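Local coordinates for glycosylation Associate Protein 3 (Streptococcus agalactiae serotype V, PDB 6OYC), which is a glycosylation-associated protein of the accessory Sec system that probably assists the glycosylation and export of secreted adhesins within the Gap123 complex, perhaps through a lectin-like domain, at residues C[45-50]-C[118-123]; C[85-90]-C[122-127]; C[3-8]-C[60-65]; C[70-75]-C[101-106]. All blocks are in the same frame, centred on the assembly; numbering follows the deposited sequence.

Interaction 1 (C[45-50]-C[118-123])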
loop_
_atom_site.group_PDB
_atom_site.type_symbol
_atom_site.label_atom_id
_atom_site.label_comp_id
_atom_site.label_asym_id
_atom_site.label_seq_id
_atom_site.Cartn_x
_atom_site.Cartn_y
_atom_site.Cartn_z
ATOM N N THR C 45 2.703 -18.240 7.073
ATOM C CA THR C 45 2.948 -17.762 8.430
ATOM C C THR C 45 3.931 -16.600 8.404
ATOM O O THR C 45 5.024 -16.714 7.838
ATOM C CB THR C 45 3.478 -18.885 9.335
ATOM O OG1 THR C 45 2.441 -19.848 9.545
ATOM C CG2 THR C 45 3.888 -18.329 10.708
ATOM N N TRP C 46 3.531 -15.493 9.024
ATOM C CA TRP C 46 4.367 -14.336 9.302
ATOM C C TRP C 46 4.939 -14.428 10.715
ATOM O O TRP C 46 4.327 -15.011 11.613
ATOM C CB TRP C 46 3.556 -13.046 9.184
ATOM C CG TRP C 46 2.967 -12.766 7.843
ATOM C CD1 TRP C 46 3.521 -12.013 6.852
ATOM C CD2 TRP C 46 1.683 -13.191 7.357
ATOM N NE1 TRP C 46 2.674 -11.954 5.770
ATOM C CE2 TRP C 46 1.535 -12.660 6.056
ATOM C CE3 TRP C 46 0.654 -13.975 7.888
ATOM C CZ2 TRP C 46 0.397 -12.891 5.274
ATOM C CZ3 TRP C 46 -0.481 -14.195 7.115
ATOM C CH2 TRP C 46 -0.598 -13.658 5.823
ATOM N N SER C 47 6.096 -13.803 10.930
ATOM C CA SER C 47 6.757 -13.950 12.222
ATOM C C SER C 47 7.339 -12.626 12.711
ATOM O O SER C 47 7.813 -11.804 11.920
ATOM C CB SER C 47 7.869 -15.017 12.160
ATOM O OG SER C 47 8.500 -15.099 13.426
ATOM N N SER C 48 7.322 -12.447 14.035
ATOM C CA SER C 48 7.858 -11.259 14.689
ATOM C C SER C 48 9.350 -11.359 15.002
ATOM O O SER C 48 9.931 -10.382 15.497
ATOM C CB SER C 48 7.073 -10.955 15.985
ATOM O OG SER C 48 7.578 -11.614 17.138
ATOM N N GLN C 49 9.980 -12.501 14.740
ATOM C CA GLN C 49 11.391 -12.697 15.049
ATOM C C GLN C 49 11.935 -13.829 14.193
ATOM O O GLN C 49 11.246 -14.826 13.979
ATOM C CB GLN C 49 11.595 -13.027 16.526
ATOM C CG GLN C 49 13.043 -13.247 16.905
ATOM C CD GLN C 49 13.294 -12.940 18.369
ATOM O OE1 GLN C 49 12.639 -12.057 18.986
ATOM N NE2 GLN C 49 14.223 -13.681 18.951
ATOM N N THR C 50 13.164 -13.664 13.703
ATOM C CA THR C 50 13.838 -14.673 12.896
ATOM C C THR C 50 15.327 -14.690 13.237
ATOM O O THR C 50 15.878 -13.726 13.766
ATOM C CB THR C 50 13.715 -14.404 11.381
ATOM O OG1 THR C 50 14.503 -13.245 11.040
ATOM C CG2 THR C 50 12.282 -14.176 10.941
ATOM N N THR C 118 7.545 -13.666 21.465
ATOM C CA THR C 118 7.346 -13.446 20.038
ATOM C C THR C 118 5.921 -13.836 19.655
ATOM O O THR C 118 5.151 -14.352 20.472
ATOM C CB THR C 118 8.343 -14.254 19.189
ATOM O OG1 THR C 118 8.064 -15.650 19.334
ATOM C CG2 THR C 118 9.770 -13.968 19.621
ATOM N N TYR C 119 5.569 -13.608 18.391
ATOM C CA TYR C 119 4.268 -14.062 17.917
ATOM C C TYR C 119 4.335 -14.340 16.419
ATOM O O TYR C 119 5.234 -13.884 15.715
ATOM C CB TYR C 119 3.147 -13.050 18.258
ATOM C CG TYR C 119 3.193 -11.725 17.508
ATOM C CD1 TYR C 119 4.138 -10.743 17.823
ATOM C CD2 TYR C 119 2.294 -11.456 16.473
ATOM C CE1 TYR C 119 4.181 -9.538 17.131
ATOM C CE2 TYR C 119 2.327 -10.242 15.773
ATOM C CZ TYR C 119 3.270 -9.290 16.109
ATOM O OH TYR C 119 3.303 -8.098 15.425
ATOM N N THR C 120 3.388 -15.131 15.948
ATOM C CA THR C 120 3.249 -15.427 14.533
ATOM C C THR C 120 1.809 -15.174 14.132
ATOM O O THR C 120 0.903 -15.201 14.961
ATOM C CB THR C 120 3.593 -16.886 14.202
ATOM O OG1 THR C 120 2.636 -17.731 14.845
ATOM C CG2 THR C 120 5.020 -17.260 14.657
ATOM N N ILE C 121 1.590 -14.965 12.840
ATOM C CA ILE C 121 0.239 -14.886 12.296
ATOM C C ILE C 121 0.173 -15.832 11.113
ATOM O O ILE C 121 1.057 -15.805 10.254
ATOM C CB ILE C 121 -0.139 -13.451 11.882
ATOM C CG1 ILE C 121 -0.052 -12.511 13.091
ATOM C CG2 ILE C 121 -1.516 -13.442 11.308
ATOM C CD1 ILE C 121 -0.206 -11.022 12.752
ATOM N N SER C 122 -0.857 -16.676 11.078
ATOM C CA SER C 122 -0.993 -17.708 10.061
ATOM C C SER C 122 -2.323 -17.576 9.339
ATOM O O SER C 122 -3.374 -17.442 9.974
ATOM C CB SER C 122 -0.883 -19.105 10.671
ATOM O OG SER C 122 0.435 -19.361 11.085
ATOM N N LEU C 123 -2.263 -17.604 8.012
ATOM C CA LEU C 123 -3.443 -17.765 7.177
ATOM C C LEU C 123 -3.788 -19.245 7.126
ATOM O O LEU C 123 -2.929 -20.076 6.808
ATOM C CB LEU C 123 -3.156 -17.246 5.773
ATOM C CG LEU C 123 -4.213 -16.594 4.898
ATOM C CD1 LEU C 123 -4.754 -15.342 5.581
ATOM C CD2 LEU C 123 -3.589 -16.245 3.527
#
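Thr45 and Ser122 meet hydroxyl to hydroxyl, with Thr45 OG1 2.6 Å from Ser122 OG in a hydrogen bond that either could donate. Each oxygen stands anti to its own carbonyl carbon (chi1 -68° and -70°), and across a non-hydrogen-bonded antiparallel pair this brings the two together. One residue along, the backbones join directly: Trp46 N donates to Ile121 O at 2.8 Å, and Ile121 N returns a bond to Trp46 O at 3.0 Å. The Ile121 carbonyl also abuts the indole, its O lying at the ring edge, near the plane and 3.0 Å from Trp46 CE3. Beyond the end of strand 41-47 the ladder is continued partly by a side chain. Ser48 N still donates to Tyr119 O, but Tyr119 N is taken up by Ser48 OG at 3.1 Å, the hydroxyl standing between its own N and carbonyl carbon (chi1 88°). Ser48 CB meanwhile rests 3.4 Å from Tyr119 CE1.

Second-shell groups fix these first ones. The side-chain amide of Asn42 bonds both hydroxyls of the Thr45-Ser122 pair, Trp46 NE1 donates to Tyr8 O, and Tyr119 OH is hydrogen-bonded to Pro62 O. The chemistry implies a two-faced sheet: hydroxyls of Thr45, Ser47, Thr120 and Ser122 gather on one side, while Trp46 and Ile121 supply the apolar side, where the polar tip of the indole is satisfied by a backbone carbonyl.

Interaction 2 (C[85-90]-C[122-127])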
loop_
_atom_site.group_PDB
_atom_site.type_symbol
_atom_site.label_atom_id
_atom_site.label_comp_id
_atom_site.label_asym_id
_atom_site.label_seq_id
_atom_site.Cartn_x
_atom_site.Cartn_y
_atom_site.Cartn_z
ATOM N N PHE C 85 -9.485 -18.206 7.589
ATOM C CA PHE C 85 -9.336 -17.487 8.844
ATOM C C PHE C 85 -7.861 -17.284 9.194
ATOM O O PHE C 85 -6.949 -17.753 8.502
ATOM C CB PHE C 85 -10.106 -18.181 9.985
ATOM C CG PHE C 85 -9.579 -19.531 10.367
ATOM C CD1 PHE C 85 -10.051 -20.679 9.737
ATOM C CD2 PHE C 85 -8.645 -19.663 11.384
ATOM C CE1 PHE C 85 -9.567 -21.940 10.090
ATOM C CE2 PHE C 85 -8.163 -20.916 11.751
ATOM C CZ PHE C 85 -8.628 -22.060 11.103
ATOM N N VAL C 86 -7.645 -16.532 10.273
ATOM C CA VAL C 86 -6.330 -16.055 10.660
ATOM C C VAL C 86 -6.112 -16.379 12.133
ATOM O O VAL C 86 -6.956 -16.069 12.981
ATOM C CB VAL C 86 -6.171 -14.542 10.393
ATOM C CG1 VAL C 86 -4.814 -14.056 10.843
ATOM C CG2 VAL C 86 -6.346 -14.240 8.914
ATOM N N ARG C 87 -4.982 -16.997 12.432
ATOM C CA ARG C 87 -4.587 -17.355 13.781
ATOM C C ARG C 87 -3.338 -16.562 14.159
ATOM O O ARG C 87 -2.288 -16.684 13.505
ATOM C CB ARG C 87 -4.327 -18.856 13.867
ATOM C CG ARG C 87 -3.921 -19.358 15.236
ATOM C CD ARG C 87 -4.005 -20.906 15.269
ATOM N NE ARG C 87 -3.202 -21.479 16.354
ATOM C CZ ARG C 87 -3.621 -22.437 17.182
ATOM N NH1 ARG C 87 -4.845 -22.946 17.063
ATOM N NH2 ARG C 87 -2.806 -22.894 18.128
ATOM N N ILE C 88 -3.454 -15.749 15.204
ATOM C CA ILE C 88 -2.299 -15.129 15.832
ATOM C C ILE C 88 -1.960 -15.934 17.074
ATOM O O ILE C 88 -2.833 -16.199 17.912
ATOM C CB ILE C 88 -2.561 -13.647 16.158
ATOM C CG1 ILE C 88 -1.358 -13.018 16.849
ATOM C CG2 ILE C 88 -3.807 -13.458 17.002
ATOM C CD1 ILE C 88 -1.396 -11.487 16.797
ATOM N N GLU C 89 -0.702 -16.353 17.183
ATOM C CA GLU C 89 -0.257 -17.193 18.285
ATOM C C GLU C 89 0.949 -16.561 18.967
ATOM O O GLU C 89 1.838 -16.034 18.295
ATOM C CB GLU C 89 0.103 -18.609 17.802
ATOM C CG GLU C 89 0.349 -19.594 18.944
ATOM C CD GLU C 89 0.006 -21.038 18.571
ATOM O OE1 GLU C 89 -0.354 -21.316 17.407
ATOM O OE2 GLU C 89 0.109 -21.904 19.452
ATOM N N PHE C 90 0.982 -16.634 20.297
ATOM C CA PHE C 90 2.026 -16.028 21.103
ATOM C C PHE C 90 2.927 -17.104 21.707
ATOM O O PHE C 90 2.468 -18.202 22.056
ATOM C CB PHE C 90 1.409 -15.134 22.188
ATOM C CG PHE C 90 0.325 -14.207 21.651
ATOM C CD1 PHE C 90 0.649 -13.120 20.849
ATOM C CD2 PHE C 90 -1.015 -14.453 21.911
ATOM C CE1 PHE C 90 -0.355 -12.273 20.328
ATOM C CE2 PHE C 90 -2.022 -13.612 21.400
ATOM C CZ PHE C 90 -1.685 -12.525 20.607
ATOM N N SER C 122 -0.857 -16.676 11.078
ATOM C CA SER C 122 -0.993 -17.708 10.061
ATOM C C SER C 122 -2.323 -17.576 9.339
ATOM O O SER C 122 -3.374 -17.442 9.974
ATOM C CB SER C 122 -0.883 -19.105 10.671
ATOM O OG SER C 122 0.435 -19.361 11.085
ATOM N N LEU C 123 -2.263 -17.604 8.012
ATOM C CA LEU C 123 -3.443 -17.765 7.177
ATOM C C LEU C 123 -3.788 -19.245 7.126
ATOM O O LEU C 123 -2.929 -20.076 6.808
ATOM C CB LEU C 123 -3.156 -17.246 5.773
ATOM C CG LEU C 123 -4.213 -16.594 4.898
ATOM C CD1 LEU C 123 -4.754 -15.342 5.581
ATOM C CD2 LEU C 123 -3.589 -16.245 3.527
ATOM N N ILE C 124 -5.029 -19.587 7.452
ATOM C CA ILE C 124 -5.438 -20.985 7.513
ATOM C C ILE C 124 -6.642 -21.208 6.605
ATOM O O ILE C 124 -7.655 -20.506 6.715
ATOM C CB ILE C 124 -5.732 -21.423 8.954
ATOM C CG1 ILE C 124 -4.491 -21.193 9.815
ATOM C CG2 ILE C 124 -6.124 -22.883 8.979
ATOM C CD1 ILE C 124 -4.641 -21.626 11.238
ATOM N N ASN C 125 -6.516 -22.185 5.704
ATOM C CA ASN C 125 -7.584 -22.577 4.790
ATOM C C ASN C 125 -8.437 -23.650 5.454
ATOM O O ASN C 125 -7.912 -24.687 5.881
ATOM C CB ASN C 125 -7.004 -23.103 3.472
ATOM C CG ASN C 125 -8.082 -23.412 2.435
ATOM O OD1 ASN C 125 -9.104 -22.733 2.368
ATOM N ND2 ASN C 125 -7.850 -24.435 1.621
ATOM N N ALA C 126 -9.745 -23.402 5.532
ATOM C CA ALA C 126 -10.681 -24.357 6.116
ATOM C C ALA C 126 -11.679 -24.868 5.075
ATOM O O ALA C 126 -12.884 -24.614 5.187
ATOM C CB ALA C 126 -11.416 -23.714 7.296
ATOM N N GLY C 127 -11.185 -25.578 4.059
ATOM C CA GLY C 127 -12.023 -26.136 3.014
ATOM C C GLY C 127 -12.368 -25.221 1.853
ATOM O O GLY C 127 -13.225 -25.588 1.041
HETATM O O HOH W 1 0.054 -18.107 13.839
#
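Phe85 turns one face of its ring onto the side chain of Ile124, the two crossing at a slant. Ile124 CB sits above that face, displaced toward the rim, 3.9 Å from the ring centroid in a CH-pi contact. Ile124 CG2 comes closer still to the rim, 3.4 Å from Phe85 CZ. Phe85 CG takes the crowded position between its backbone N and carbonyl carbon (chi1 66°). Ala126 approaches the same ring differently, its CB lying at the edge and in the plane, 3.8 Å from Phe85 CE1. Ile124 is extended beyond CB, with CD1 anti to CA (chi2 -178°), and this methyl also touches Arg87 CB at 3.8 Å.

These neighbours are placed by central strands of a four-stranded antiparallel sheet, one layer of a beta sandwich: 84-91 and 118-125 pair through two reciprocal backbone bonds at Phe85-Ile124 and two more at Arg87-Ser122. On the other face of the sheet, where Val86 and Leu123 form the intervening non-hydrogen-bonded pair, Val86 CG2 meets Leu123 CD1 at 3.9 Å.

Arg87 runs on, extended as far as NE, to a salt bridge with Glu89 on its own strand. NE and NH2 of Arg87 both grip Glu89 OE1, each at 3.0 Å; the oxygen lies in the guanidinium plane but receives both donors from one face of its carboxylate. Phe100 adds a cation-pi contact to the guanidinium. Near the backbone, a water donates to Arg87 O at 2.8 Å and is hydrogen-bonded to Ser122 OG, whose stronger partner is Thr45.

Interaction 3 (C[3-8]-C[60-65])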
loop_
_atom_site.group_PDB
_atom_site.type_symbol
_atom_site.label_atom_id
_atom_site.label_comp_id
_atom_site.label_asym_id
_atom_site.label_seq_id
_atom_site.Cartn_x
_atom_site.Cartn_y
_atom_site.Cartn_z
ATOM N N THR C 3 2.149 1.851 15.667
ATOM C CA THR C 3 2.050 0.593 14.934
ATOM C C THR C 3 0.911 0.641 13.928
ATOM O O THR C 3 -0.259 0.618 14.318
ATOM C CB THR C 3 1.849 -0.577 15.893
ATOM O OG1 THR C 3 2.873 -0.542 16.887
ATOM C CG2 THR C 3 1.893 -1.911 15.117
ATOM N N ILE C 4 1.260 0.688 12.641
ATOM C CA ILE C 4 0.338 0.453 11.528
ATOM C C ILE C 4 1.098 -0.319 10.457
ATOM O O ILE C 4 1.887 0.259 9.703
ATOM C CB ILE C 4 -0.242 1.754 10.931
ATOM C CG1 ILE C 4 -0.985 2.572 11.975
ATOM C CG2 ILE C 4 -1.221 1.436 9.807
ATOM C CD1 ILE C 4 -0.128 3.612 12.666
ATOM N N SER C 5 0.879 -1.619 10.368
ATOM C CA SER C 5 1.623 -2.447 9.436
ATOM C C SER C 5 0.672 -3.112 8.451
ATOM O O SER C 5 -0.353 -3.680 8.844
ATOM C CB SER C 5 2.432 -3.497 10.186
ATOM O OG SER C 5 3.347 -2.862 11.050
ATOM N N TYR C 6 1.016 -3.034 7.173
ATOM C CA TYR C 6 0.323 -3.790 6.149
ATOM C C TYR C 6 1.195 -4.986 5.814
ATOM O O TYR C 6 2.399 -4.844 5.589
ATOM C CB TYR C 6 0.026 -2.938 4.916
ATOM C CG TYR C 6 -1.053 -1.877 5.133
ATOM C CD1 TYR C 6 -0.747 -0.655 5.730
ATOM C CD2 TYR C 6 -2.377 -2.090 4.721
ATOM C CE1 TYR C 6 -1.741 0.333 5.921
ATOM C CE2 TYR C 6 -3.372 -1.114 4.906
ATOM C CZ TYR C 6 -3.045 0.092 5.501
ATOM O OH TYR C 6 -4.015 1.054 5.695
ATOM N N ILE C 7 0.584 -6.163 5.805
ATOM C CA ILE C 7 1.294 -7.424 5.860
ATOM C C ILE C 7 0.829 -8.277 4.688
ATOM O O ILE C 7 -0.374 -8.530 4.536
ATOM C CB ILE C 7 1.040 -8.118 7.213
ATOM C CG1 ILE C 7 1.775 -7.381 8.330
ATOM C CG2 ILE C 7 1.469 -9.512 7.196
ATOM C CD1 ILE C 7 1.009 -7.438 9.678
ATOM N N TYR C 8 1.782 -8.729 3.872
ATOM C CA TYR C 8 1.513 -9.318 2.571
ATOM C C TYR C 8 2.002 -10.760 2.507
ATOM O O TYR C 8 2.972 -11.141 3.176
ATOM C CB TYR C 8 2.184 -8.485 1.465
ATOM C CG TYR C 8 1.630 -7.084 1.382
ATOM C CD1 TYR C 8 0.513 -6.804 0.608
ATOM C CD2 TYR C 8 2.208 -6.046 2.094
ATOM C CE1 TYR C 8 -0.009 -5.518 0.539
ATOM C CE2 TYR C 8 1.701 -4.769 2.032
ATOM C CZ TYR C 8 0.594 -4.506 1.259
ATOM O OH TYR C 8 0.092 -3.219 1.206
ATOM N N ASN C 60 8.716 -10.137 9.607
ATOM C CA ASN C 60 7.811 -9.300 8.836
ATOM C C ASN C 60 6.630 -8.838 9.681
ATOM O O ASN C 60 5.672 -8.266 9.143
ATOM C CB ASN C 60 7.346 -10.049 7.579
ATOM C CG ASN C 60 7.073 -11.521 7.858
ATOM O OD1 ASN C 60 6.665 -11.884 8.956
ATOM N ND2 ASN C 60 7.317 -12.369 6.875
ATOM N N LEU C 61 6.681 -9.064 10.994
ATOM C CA LEU C 61 5.711 -8.547 11.946
ATOM C C LEU C 61 6.405 -7.581 12.899
ATOM O O LEU C 61 7.545 -7.831 13.302
ATOM C CB LEU C 61 5.041 -9.682 12.766
ATOM C CG LEU C 61 4.275 -10.694 11.900
ATOM C CD1 LEU C 61 3.662 -11.822 12.734
ATOM C CD2 LEU C 61 3.203 -9.977 11.061
ATOM N N PRO C 62 5.749 -6.497 13.294
ATOM C CA PRO C 62 6.397 -5.521 14.170
ATOM C C PRO C 62 6.396 -5.964 15.621
ATOM O O PRO C 62 5.577 -6.774 16.070
ATOM C CB PRO C 62 5.529 -4.265 14.002
ATOM C CG PRO C 62 4.135 -4.830 13.784
ATOM C CD PRO C 62 4.355 -6.124 12.979
ATOM N N LEU C 63 7.324 -5.365 16.349
ATOM C CA LEU C 63 7.428 -5.523 17.792
ATOM C C LEU C 63 6.220 -4.888 18.469
ATOM O O LEU C 63 5.876 -3.741 18.181
ATOM C CB LEU C 63 8.724 -4.865 18.257
ATOM C CG LEU C 63 9.509 -5.241 19.501
ATOM C CD1 LEU C 63 9.842 -6.733 19.536
ATOM C CD2 LEU C 63 10.785 -4.372 19.571
ATOM N N LEU C 64 5.577 -5.623 19.373
ATOM C CA LEU C 64 4.383 -5.146 20.057
ATOM C C LEU C 64 4.669 -4.953 21.543
ATOM O O LEU C 64 5.664 -5.453 22.077
ATOM C CB LEU C 64 3.213 -6.121 19.855
ATOM C CG LEU C 64 2.805 -6.400 18.396
ATOM C CD1 LEU C 64 1.559 -7.289 18.318
ATOM C CD2 LEU C 64 2.584 -5.097 17.609
ATOM N N ARG C 65 3.793 -4.214 22.215
ATOM C CA ARG C 65 3.971 -3.904 23.634
ATOM C C ARG C 65 2.985 -4.707 24.486
ATOM O O ARG C 65 1.773 -4.688 24.234
ATOM C CB ARG C 65 3.796 -2.399 23.906
ATOM C CG ARG C 65 4.519 -1.450 22.922
ATOM C CD ARG C 65 5.966 -1.848 22.766
ATOM N NE ARG C 65 6.842 -0.756 22.336
ATOM C CZ ARG C 65 7.307 -0.582 21.094
ATOM N NH1 ARG C 65 6.972 -1.422 20.092
ATOM N NH2 ARG C 65 8.114 0.454 20.855
#
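Ile7 and Leu61 make the tight end of this contact, their side chains crossing at about a right angle with Ile7 CD1 3.6 Å from Leu61 CD2. Next to them Ser5 presses its hydroxyl onto the proline ring, Ser5 OG lying 3.5 Å from Pro62 CG. That oxygen is anti to its own carbonyl carbon (chi1 -60°), which sets it against the ring's outer carbons. The fit slackens in both directions from there. Thr3 CG2 reaches Pro62 CG at 3.9 Å and Leu64 CD2 at 4.1 Å, again at roughly right angles, while Ile7 CG1 stands 4.1 Å from Asn60 O. Side chains do almost all the touching, since the backbones stay well apart: Ser5 CA is 7.4 Å from Pro62 CA, and the two segments exchange no hydrogen bonds. The solvent side is formed by Ile4 and Leu63, both exposed, their CB atoms directed away from the partner segment.

The loop 60-65, between helix 52-55 and strand 69-78, thus lies beside strand 4-7, which itself pairs antiparallel with strand 130-140; Ile7 and Pro62 both pack on Leu138 of that strand. The loop also meets the second sheet: Asn60 OD1 accepts from Ser47 N, and Leu61 packs on Trp46, Tyr119 and Ile121, so it links strand 4-7 of one layer with strands 41-47 and 118-125 of the other.

Interaction 4 (C[70-75]-C[101-106])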
loop_
_atom_site.group_PDB
_atom_site.type_symbol
_atom_site.label_atom_id
_atom_site.label_comp_id
_atom_site.label_asym_id
_atom_site.label_seq_id
_atom_site.Cartn_x
_atom_site.Cartn_y
_atom_site.Cartn_z
ATOM N N TYR C 70 -4.422 -4.151 20.090
ATOM C CA TYR C 70 -4.196 -4.045 18.662
ATOM C C TYR C 70 -5.395 -4.574 17.886
ATOM O O TYR C 70 -6.155 -5.427 18.356
ATOM C CB TYR C 70 -2.924 -4.790 18.239
ATOM C CG TYR C 70 -1.671 -4.265 18.896
ATOM C CD1 TYR C 70 -0.903 -3.266 18.297
ATOM C CD2 TYR C 70 -1.241 -4.783 20.121
ATOM C CE1 TYR C 70 0.265 -2.793 18.908
ATOM C CE2 TYR C 70 -0.082 -4.323 20.733
ATOM C CZ TYR C 70 0.664 -3.333 20.123
ATOM O OH TYR C 70 1.800 -2.889 20.752
ATOM N N SER C 71 -5.536 -4.049 16.676
ATOM C CA SER C 71 -6.531 -4.487 15.711
ATOM C C SER C 71 -5.852 -5.246 14.573
ATOM O O SER C 71 -4.856 -4.778 14.006
ATOM C CB SER C 71 -7.295 -3.289 15.147
ATOM O OG SER C 71 -8.151 -3.711 14.107
ATOM N N LEU C 72 -6.394 -6.413 14.235
ATOM C CA LEU C 72 -5.944 -7.184 13.084
ATOM C C LEU C 72 -7.112 -7.348 12.133
ATOM O O LEU C 72 -8.190 -7.797 12.542
ATOM C CB LEU C 72 -5.408 -8.548 13.492
ATOM C CG LEU C 72 -4.833 -9.417 12.371
ATOM C CD1 LEU C 72 -3.540 -8.799 11.835
ATOM C CD2 LEU C 72 -4.595 -10.820 12.907
ATOM N N SER C 73 -6.896 -6.977 10.875
ATOM C CA SER C 73 -7.926 -6.993 9.850
ATOM C C SER C 73 -7.469 -7.854 8.687
ATOM O O SER C 73 -6.285 -7.854 8.332
ATOM C CB SER C 73 -8.233 -5.577 9.343
ATOM O OG SER C 73 -8.503 -4.721 10.426
ATOM N N LEU C 74 -8.418 -8.567 8.087
ATOM C CA LEU C 74 -8.171 -9.378 6.904
ATOM C C LEU C 74 -8.805 -8.698 5.699
ATOM O O LEU C 74 -9.998 -8.392 5.710
ATOM C CB LEU C 74 -8.732 -10.786 7.083
ATOM C CG LEU C 74 -8.793 -11.683 5.841
ATOM C CD1 LEU C 74 -7.417 -12.189 5.417
ATOM C CD2 LEU C 74 -9.716 -12.847 6.114
ATOM N N ASN C 75 -8.007 -8.449 4.680
ATOM C CA ASN C 75 -8.498 -7.964 3.397
ATOM C C ASN C 75 -8.308 -9.092 2.390
ATOM O O ASN C 75 -7.186 -9.338 1.940
ATOM C CB ASN C 75 -7.768 -6.693 2.969
ATOM C CG ASN C 75 -8.509 -5.945 1.884
ATOM O OD1 ASN C 75 -9.061 -6.561 0.965
ATOM N ND2 ASN C 75 -8.549 -4.615 1.990
ATOM N N GLU C 101 -5.453 -16.378 19.325
ATOM C CA GLU C 101 -6.760 -15.813 18.999
ATOM C C GLU C 101 -7.013 -15.989 17.504
ATOM O O GLU C 101 -6.077 -16.123 16.711
ATOM C CB GLU C 101 -6.858 -14.331 19.390
ATOM C CG GLU C 101 -6.492 -14.016 20.852
ATOM C CD GLU C 101 -7.481 -14.606 21.882
ATOM O OE1 GLU C 101 -7.162 -14.627 23.090
ATOM O OE2 GLU C 101 -8.587 -15.023 21.496
ATOM N N LEU C 102 -8.293 -15.981 17.121
ATOM C CA LEU C 102 -8.712 -16.250 15.753
ATOM C C LEU C 102 -9.497 -15.086 15.166
ATOM O O LEU C 102 -10.390 -14.523 15.807
ATOM C CB LEU C 102 -9.584 -17.497 15.652
ATOM C CG LEU C 102 -8.945 -18.834 15.986
ATOM C CD1 LEU C 102 -9.927 -19.971 15.691
ATOM C CD2 LEU C 102 -7.628 -19.005 15.239
ATOM N N LEU C 103 -9.187 -14.768 13.920
ATOM C CA LEU C 103 -9.926 -13.799 13.131
ATOM C C LEU C 103 -10.659 -14.569 12.042
ATOM O O LEU C 103 -10.031 -15.236 11.217
ATOM C CB LEU C 103 -8.974 -12.754 12.555
ATOM C CG LEU C 103 -9.313 -11.979 11.288
ATOM C CD1 LEU C 103 -10.564 -11.191 11.514
ATOM C CD2 LEU C 103 -8.152 -11.054 10.959
ATOM N N LYS C 104 -11.983 -14.516 12.070
ATOM C CA LYS C 104 -12.820 -15.226 11.119
ATOM C C LYS C 104 -13.547 -14.308 10.154
ATOM O O LYS C 104 -13.639 -14.626 8.967
ATOM C CB LYS C 104 -13.841 -16.091 11.862
ATOM C CG LYS C 104 -13.195 -17.256 12.624
ATOM C CD LYS C 104 -13.931 -18.582 12.387
ATOM C CE LYS C 104 -13.408 -19.705 13.287
ATOM N NZ LYS C 104 -14.293 -20.920 13.280
ATOM N N LYS C 105 -14.057 -13.168 10.617
ATOM C CA LYS C 105 -14.823 -12.326 9.709
ATOM C C LYS C 105 -13.924 -11.237 9.143
ATOM O O LYS C 105 -13.264 -11.466 8.125
ATOM C CB LYS C 105 -16.067 -11.748 10.400
ATOM C CG LYS C 105 -17.166 -12.807 10.661
ATOM C CD LYS C 105 -18.557 -12.211 10.944
ATOM C CE LYS C 105 -19.543 -13.264 11.481
ATOM N NZ LYS C 105 -20.153 -14.124 10.418
ATOM N N ASP C 106 -13.862 -10.074 9.790
ATOM C CA ASP C 106 -13.182 -8.909 9.228
ATOM C C ASP C 106 -12.001 -8.446 10.065
ATOM O O ASP C 106 -10.918 -8.183 9.521
ATOM C CB ASP C 106 -14.152 -7.723 9.095
ATOM C CG ASP C 106 -15.318 -8.003 8.180
ATOM O OD1 ASP C 106 -15.088 -8.274 6.979
ATOM O OD2 ASP C 106 -16.471 -7.912 8.669
#
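In the connection that carries the chain from strand 97-103 of one sheet to strand 107-111 of the other, Leu103 and Asp106 come against Leu72, Ser73 and Leu74. Asp106 contributes its backbone: Leu74 N donates to Asp106 O at 2.9 Å, nearly straight with an angle of 165° at the hydrogen. The same oxygen receives a CA-H contact from Ser73 CA at 3.2 Å.

Such a step between layers fits a beta sandwich, consistent with the galactose-binding-like clan to which this family belongs. The axes of 101-103 and 70-75 come no closer than 8.8 Å, so it is a side chain that fills the interval. Leu103 points toward strand 69-78, its CG anti to the backbone N (chi1 155°), and its CD2 touches that strand: 3.6 Å from Leu72 O, 4.0 Å from Leu72 CG and 3.9 Å from Leu74 CB. One methyl thus lies over the backbone between two leucines. Past Asp106 the pairing continues as regular sheet, Leu72 bonding to Ile108 and Tyr70 to Phe110.

How the interactions relate
Three of the contacts meet on one sheet. Interactions 1 and 2 share Ser122 and Leu123, lie on the two flanks of strand 118-125 and have centres 11 Å apart. Interaction 2 continues into interaction 4, where Val86 O accepts from Leu103 N at 2.7 Å before the chain leaves for the other layer. Interactions 3 and 4 help join the layers, and Arg65 N bonds Tyr70 OH at 2.8 Å between them. Ile121 CD1 touches Leu72 CD1 across the sandwich at 4.1 Å. Interactions 2 and 3, with centres about 17 Å apart, do not touch. A glycerol, probably from crystallisation, is hydrogen-bonded to Thr118 at interaction 1.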